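Local coordinates for protein TRAP-type transporter, periplasmic component (Cupriavidus necator, PDB 4P8B) that binds (2S)-2-acetolactate in the periplasm as the solute-binding component of a TRAP-type system and probably delivers it to a membrane transporter for uptake, at residues K322-K325 with L331-K334; K57-G62 with A268-K273. All coordinates share one frame; numbering follows the deposited sequence.

Interaction 1: K322-K325 with L331-K334; sequences KWKK and LVTK
Lys324 lays its aliphatic chain over the side chain of Val332, joining the last two helices of the protein, 317-327 and 329-340, which follow each other through a tight turn. CD of Lys324 lies 3.7 Å from CG1 of Val332, and CG of Lys324 is 3.8 Å from the branch carbon CB of Val332. The other methyl, CG2 of Val332, turns to the backbone of Lys324, 4.0 Å from its CA. A beta-branched valine suits this place because its two methyls meet different parts of Lys324, CG1 the side-chain methylenes and CG2 the backbone. Lysine suits a half-exposed place: its methylenes pack against Val332 while its amine runs on to water and charge. CG of Lys324 stands opposite the backbone N (chi1 171°) and the chain stays extended, which carries CE to 3.5 Å from OG1 of Thr333. The amine does not bond that hydroxyl directly. One water bridges them, accepting from NZ of Lys324 at 3.0 Å and donating to OG1 of Thr333 at 2.8 Å. Both polar ends have further partners: NZ of Lys324 forms a salt bridge with Glu336, one turn on from Val332, and OG1 of Thr333 bonds the carbonyl O of Thr329, back along its own helix. Beneath this polar edge, Val332 also touches Tyr320 and Ile327 of helix 317-327 and Leu113 of a loop, while neighbouring Leu331 reaches Ser134 of helix 130-141.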
loop_
_atom_site.group_PDB
_atom_site.type_symbol
_atom_site.label_atom_id
_atom_site.label_comp_id
_atom_site.label_asym_id
_atom_site.label_seq_id
_atom_site.Cartn_x
_atom_site.Cartn_y
_atom_site.Cartn_z
ATOM N N LYS A 322 4.252 -7.147 19.625
ATOM C CA LYS A 322 5.556 -7.629 19.200
ATOM C C LYS A 322 6.178 -6.680 18.176
ATOM O O LYS A 322 7.338 -6.265 18.311
ATOM C CB LYS A 322 5.431 -9.042 18.616
ATOM C CG LYS A 322 6.701 -9.540 17.939
ATOM C CD LYS A 322 6.535 -10.973 17.435
ATOM C CE LYS A 322 7.822 -11.455 16.773
ATOM N NZ LYS A 322 7.712 -12.812 16.182
ATOM N N TRP A 323 5.410 -6.326 17.147
ATOM C CA TRP A 323 5.947 -5.498 16.081
ATOM C C TRP A 323 6.097 -4.025 16.475
ATOM O O TRP A 323 6.951 -3.314 15.943
ATOM C CB TRP A 323 5.136 -5.703 14.779
ATOM C CG TRP A 323 5.500 -7.008 14.183
ATOM C CD1 TRP A 323 5.026 -8.242 14.546
ATOM C CD2 TRP A 323 6.449 -7.233 13.151
ATOM N NE1 TRP A 323 5.631 -9.217 13.801
ATOM C CE2 TRP A 323 6.515 -8.625 12.938
ATOM C CE3 TRP A 323 7.271 -6.394 12.394
ATOM C CZ2 TRP A 323 7.342 -9.188 11.979
ATOM C CZ3 TRP A 323 8.090 -6.953 11.451
ATOM C CH2 TRP A 323 8.140 -8.334 11.263
ATOM N N LYS A 324 5.292 -3.583 17.438
ATOM C CA LYS A 324 5.456 -2.245 18.008
ATOM C C LYS A 324 6.864 -2.069 18.557
ATOM O O LYS A 324 7.499 -1.047 18.333
ATOM C CB LYS A 324 4.422 -2.014 19.123
ATOM C CG LYS A 324 4.620 -0.732 19.957
ATOM C CD LYS A 324 3.347 -0.396 20.735
ATOM C CE LYS A 324 3.496 0.867 21.602
ATOM N NZ LYS A 324 2.212 1.201 22.273
ATOM N N LYS A 325 7.371 -3.085 19.239
ATOM C CA LYS A 325 8.740 -3.048 19.734
ATOM C C LYS A 325 9.774 -3.092 18.605
ATOM O O LYS A 325 10.814 -2.439 18.678
ATOM C CB LYS A 325 8.987 -4.212 20.684
ATOM C CG LYS A 325 8.172 -4.117 21.959
ATOM C CD LYS A 325 8.513 -5.234 22.919
ATOM C CE LYS A 325 7.882 -4.994 24.288
ATOM N NZ LYS A 325 6.394 -5.146 24.263
ATOM N N LEU A 331 7.852 5.487 18.140
ATOM C CA LEU A 331 7.218 5.947 16.912
ATOM C C LEU A 331 5.784 5.448 16.864
ATOM O O LEU A 331 4.887 6.186 16.487
ATOM C CB LEU A 331 7.992 5.464 15.683
ATOM C CG LEU A 331 7.452 5.881 14.311
ATOM C CD1 LEU A 331 7.496 7.391 14.170
ATOM C CD2 LEU A 331 8.237 5.198 13.195
ATOM N N VAL A 332 5.575 4.213 17.284
ATOM C CA VAL A 332 4.224 3.656 17.290
ATOM C C VAL A 332 3.362 4.386 18.303
ATOM O O VAL A 332 2.188 4.680 18.053
ATOM C CB VAL A 332 4.268 2.147 17.555
ATOM C CG1 VAL A 332 2.839 1.596 17.669
ATOM C CG2 VAL A 332 5.016 1.435 16.424
ATOM N N THR A 333 3.959 4.739 19.433
ATOM C CA THR A 333 3.224 5.457 20.438
ATOM C C THR A 333 2.816 6.846 19.929
ATOM O O THR A 333 1.694 7.301 20.158
ATOM C CB THR A 333 4.058 5.560 21.690
ATOM O OG1 THR A 333 4.263 4.249 22.236
ATOM C CG2 THR A 333 3.370 6.423 22.712
ATOM N N LYS A 334 3.715 7.515 19.206
ATOM C CA LYS A 334 3.359 8.786 18.572
ATOM C C LYS A 334 2.185 8.614 17.599
ATOM O O LYS A 334 1.302 9.474 17.528
ATOM C CB LYS A 334 4.571 9.384 17.847
ATOM C CG LYS A 334 5.590 9.969 18.798
ATOM C CD LYS A 334 6.884 10.308 18.099
ATOM C CE LYS A 334 7.912 10.858 19.090
ATOM N NZ LYS A 334 9.187 11.236 18.399
HETATM O O HOH W 1 2.826 3.222 24.368
#

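Interaction 2: K57-G62 with A268-K273; sequences KQRTNG and AVDAGK
OD2 of Asp270 is gripped by two nitrogens of one guanidinium, NH1 of Arg59 at 2.8 Å and NH2 of Arg59 at 3.0 Å. This interhelical salt bridge joins the C-terminal end of helix 44-59 to the middle of helix 258-279 at the surface of the solute-binding protein. Arginine approaches end-on, and both terminal nitrogens converge on one oxygen, which accepts two bonds, rather than each pairing with its own carboxylate oxygen. The shared acceptor bends both bonds, with N-H...O angles of 152° for NH1 and 138° for NH2. OD2 lies close to the guanidinium plane and is approached on its anti side, from somewhat out of the carboxylate plane, and the planes of the two groups stand almost perpendicular, 82° apart. The other oxygen, OD1 of Asp270, bonds the side-chain amide of Gln266, one turn back on its own helix, which would restrain the rotation of the carboxylate. Charge suits both places, which are partly exposed at the surface. The nearest CA atoms of the two segments, those of Arg59 and Ala268, are 11.9 Å apart. The long side chain of Arg59 spans this gap, extended from CG to NE, and also touches Ile263. Closer packing between the helices is made by small residues, Ala268 and Ala271 resting on Trp52 of helix 44-59. Just past Arg59 the helix ends in a Schellman motif. Asn61, with positive phi, is its C-prime residue, and Gly62 follows, also at positive phi, a backbone shape that glycine takes up readily. The closing bond runs from N of Gly62 to O of Lys57 at 2.8 Å, and the companion bond from N of Asn61 to O of Gln58 is weak at 3.3 Å.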
loop_
_atom_site.group_PDB
_atom_site.type_symbol
_atom_site.label_atom_id
_atom_site.label_comp_id
_atom_site.label_asym_id
_atom_site.label_seq_id
_atom_site.Cartn_x
_atom_site.Cartn_y
_atom_site.Cartn_z
ATOM N N LYS A 57 7.502 16.399 -16.898
ATOM C CA LYS A 57 7.881 16.681 -18.270
ATOM C C LYS A 57 7.405 18.070 -18.637
ATOM O O LYS A 57 8.190 18.885 -19.133
ATOM C CB LYS A 57 7.278 15.640 -19.200
ATOM C CG LYS A 57 7.861 15.711 -20.604
ATOM C CD LYS A 57 7.508 14.466 -21.387
ATOM C CE LYS A 57 6.255 14.685 -22.205
ATOM N NZ LYS A 57 6.597 15.329 -23.502
ATOM N N GLN A 58 6.129 18.342 -18.409
ATOM C CA GLN A 58 5.523 19.627 -18.726
ATOM C C GLN A 58 6.276 20.787 -18.087
ATOM O O GLN A 58 6.598 21.761 -18.762
ATOM C CB GLN A 58 4.064 19.633 -18.264
ATOM C CG GLN A 58 3.315 20.926 -18.561
ATOM C CD GLN A 58 1.812 20.795 -18.358
ATOM O OE1 GLN A 58 1.318 19.753 -17.923
ATOM N NE2 GLN A 58 1.079 21.862 -18.669
ATOM N N ARG A 59 6.584 20.670 -16.799
ATOM C CA ARG A 59 7.114 21.787 -16.013
ATOM C C ARG A 59 8.630 21.933 -16.109
ATOM O O ARG A 59 9.201 22.935 -15.640
ATOM C CB ARG A 59 6.679 21.622 -14.548
ATOM C CG ARG A 59 5.169 21.705 -14.366
ATOM C CD ARG A 59 4.761 21.410 -12.928
ATOM N NE ARG A 59 3.308 21.421 -12.750
ATOM C CZ ARG A 59 2.674 21.113 -11.613
ATOM N NH1 ARG A 59 3.352 20.772 -10.521
ATOM N NH2 ARG A 59 1.355 21.166 -11.567
ATOM N N THR A 60 9.291 20.956 -16.718
ATOM C CA THR A 60 10.714 21.087 -17.030
ATOM C C THR A 60 10.956 21.372 -18.505
ATOM O O THR A 60 12.072 21.205 -18.991
ATOM C CB THR A 60 11.523 19.837 -16.657
ATOM O OG1 THR A 60 11.069 18.706 -17.428
ATOM C CG2 THR A 60 11.389 19.559 -15.166
ATOM N N ASN A 61 9.902 21.758 -19.212
ATOM C CA ASN A 61 10.036 22.094 -20.626
ATOM C C ASN A 61 10.494 20.890 -21.443
ATOM O O ASN A 61 11.062 21.043 -22.523
ATOM C CB ASN A 61 11.025 23.262 -20.814
ATOM C CG ASN A 61 10.500 24.580 -20.250
ATOM O OD1 ASN A 61 9.308 24.870 -20.330
ATOM N ND2 ASN A 61 11.412 25.414 -19.713
ATOM N N GLY A 62 10.240 19.681 -20.943
ATOM C CA GLY A 62 10.626 18.482 -21.661
ATOM C C GLY A 62 11.997 17.959 -21.276
ATOM O O GLY A 62 12.452 16.955 -21.817
ATOM N N ALA A 268 5.344 15.791 -7.543
ATOM C CA ALA A 268 4.993 14.639 -6.708
ATOM C C ALA A 268 3.881 14.993 -5.706
ATOM O O ALA A 268 2.957 14.216 -5.493
ATOM C CB ALA A 268 6.211 14.128 -5.978
ATOM N N VAL A 269 3.977 16.171 -5.093
ATOM C CA VAL A 269 2.948 16.617 -4.155
ATOM C C VAL A 269 1.585 16.743 -4.840
ATOM O O VAL A 269 0.574 16.263 -4.322
ATOM C CB VAL A 269 3.375 17.953 -3.513
ATOM C CG1 VAL A 269 2.206 18.621 -2.760
ATOM C CG2 VAL A 269 4.561 17.701 -2.593
ATOM N N ASP A 270 1.570 17.357 -6.025
ATOM C CA ASP A 270 0.342 17.508 -6.811
ATOM C C ASP A 270 -0.219 16.156 -7.248
ATOM O O ASP A 270 -1.424 15.892 -7.133
ATOM C CB ASP A 270 0.589 18.374 -8.052
ATOM C CG ASP A 270 0.898 19.813 -7.711
ATOM O OD1 ASP A 270 0.683 20.205 -6.546
ATOM O OD2 ASP A 270 1.364 20.554 -8.614
ATOM N N ALA A 271 0.663 15.291 -7.726
ATOM C CA ALA A 271 0.240 13.948 -8.135
ATOM C C ALA A 271 -0.309 13.143 -6.962
ATOM O O ALA A 271 -1.292 12.415 -7.106
ATOM C CB ALA A 271 1.383 13.221 -8.764
ATOM N N GLY A 272 0.333 13.258 -5.802
ATOM C CA GLY A 272 -0.088 12.520 -4.629
ATOM C C GLY A 272 -1.480 12.920 -4.175
ATOM O O GLY A 272 -2.302 12.058 -3.844
ATOM N N LYS A 273 -1.770 14.214 -4.179
ATOM C CA LYS A 273 -3.100 14.665 -3.782
ATOM C C LYS A 273 -4.150 14.149 -4.745
ATOM O O LYS A 273 -5.207 13.673 -4.313
ATOM C CB LYS A 273 -3.190 16.191 -3.699
ATOM C CG LYS A 273 -2.568 16.798 -2.463
ATOM C CD LYS A 273 -2.853 18.292 -2.372
ATOM C CE LYS A 273 -2.130 19.064 -3.462
ATOM N NZ LYS A 273 -1.948 20.491 -3.078
#

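From the N terminus, the chain first passes through 57-62, at the end of helix 44-59, and some 200 residues later returns at 268-273 on helix 258-279, where interaction 2 closes a very long loop. Interaction 1 opens only afterwards and closes almost at once, across the five residues between 322-325 and 331-334, which include the turn between the two helices. The two are therefore in series, neither nested nor crossed. The centres of interactions 1 and 2 are 35 Å apart. Their nearest atoms are about 20 Å apart, without touching. One ties early and late helices of the chain together, the other folds the C-terminal helices together; both lie away from the acetolactate pocket.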